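Local coordinates for protein PA-I Galactophilic Lectin (Enterobacter cloacae, PDB 6YGQ) that probably binds carbohydrate, likely galactose-type sugars, through a calcium-dependent site, at residues G61-N64 against F65-T68. Residues are numbered along the deposited sequence; the frame is centred on the assembly and turned at random.
Sequences GSEN and FALT
The phenyl ring of F65 lies against the side chain of E63, two residues back across a tight bend: E63 CB stands 3.8 Å from the centre of the F65 ring, 29° off its normal, a CH-pi contact over one face. The two side chains run next to each other in the same direction. E63 CG lies 3.7 Å from F65 CE1, the bend at chi2 (95°) brings CD and the carboxylate near F65 CZ, and the carboxylate plane is inclined 45° to the phenyl plane. F65 reaches this place because chi1 sets CG between its backbone N and carbonyl carbon. Two turns overlap here, sharing F65 and A66. A type I beta turn from E63 to A66 is closed by A66 N donating to E63 O at 3.0 Å; the N-H points fairly straight at the oxygen but comes from above the carbonyl plane. A66 is also the centre of an inverse gamma turn, whose L67 N to F65 O bond is weak. The A66 methyl lies inside the bend, with CB 3.3 Å from E63 O and 3.5 Å from G61 N, a buried amide that has no partner in the model. N64 ND2 is hydrogen-bonded to OE1 of E77 of the second subunit. The loop links strand 49-59, past the calcium ligand N60, to strand 67-69, which pairs antiparallel with 49-59 and with strand 72-73.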
# COMPACT_ATOMS: atom_id res chain seq x y z
N GLY A 61 17.91 7.84 1.05
CA GLY A 61 19.23 8.35 0.70
C GLY A 61 19.10 9.34 -0.43
O GLY A 61 18.00 9.60 -0.94
N SER A 62 20.24 9.90 -0.84
CA SER A 62 20.26 10.90 -1.89
C SER A 62 20.32 10.31 -3.29
O SER A 62 20.00 11.01 -4.26
CB SER A 62 21.46 11.85 -1.70
OG SER A 62 21.36 12.57 -0.48
N GLU A 63 20.72 9.04 -3.42
CA GLU A 63 20.85 8.44 -4.74
C GLU A 63 19.49 8.18 -5.37
O GLU A 63 18.48 8.02 -4.68
CB GLU A 63 21.63 7.12 -4.65
CG GLU A 63 22.98 7.25 -3.96
CD GLU A 63 22.91 6.92 -2.48
OE1 GLU A 63 23.87 6.31 -1.95
OE2 GLU A 63 21.90 7.28 -1.84
N ASN A 64 19.46 8.14 -6.70
CA ASN A 64 18.20 7.95 -7.41
C ASN A 64 17.55 6.62 -7.05
O ASN A 64 16.32 6.52 -7.00
CB ASN A 64 18.42 8.04 -8.92
CG ASN A 64 18.53 9.47 -9.41
OD1 ASN A 64 18.11 10.41 -8.72
ND2 ASN A 64 19.08 9.65 -10.60
N PHE A 65 18.35 5.59 -6.78
CA PHE A 65 17.81 4.28 -6.42
C PHE A 65 17.36 4.20 -4.97
O PHE A 65 16.81 3.17 -4.56
CB PHE A 65 18.85 3.19 -6.69
CG PHE A 65 20.08 3.28 -5.83
CD1 PHE A 65 21.24 3.87 -6.31
CD2 PHE A 65 20.09 2.77 -4.54
CE1 PHE A 65 22.38 3.96 -5.52
CE2 PHE A 65 21.22 2.85 -3.74
CZ PHE A 65 22.36 3.44 -4.23
N ALA A 66 17.56 5.25 -4.18
CA ALA A 66 17.29 5.21 -2.74
C ALA A 66 15.84 5.60 -2.45
O ALA A 66 15.55 6.53 -1.69
CB ALA A 66 18.27 6.11 -2.00
N LEU A 67 14.91 4.85 -3.05
CA LEU A 67 13.49 5.11 -2.95
C LEU A 67 12.78 3.97 -2.22
O LEU A 67 13.17 2.81 -2.33
CB LEU A 67 12.86 5.27 -4.33
CG LEU A 67 12.56 6.68 -4.83
CD1 LEU A 67 12.15 6.61 -6.29
CD2 LEU A 67 11.47 7.35 -3.99
N THR A 68 11.71 4.32 -1.50
CA THR A 68 10.91 3.33 -0.78
C THR A 68 9.43 3.71 -0.83
O THR A 68 9.08 4.89 -0.97
CB THR A 68 11.31 3.21 0.70
OG1 THR A 68 10.79 4.33 1.44
CG2 THR A 68 12.82 3.16 0.86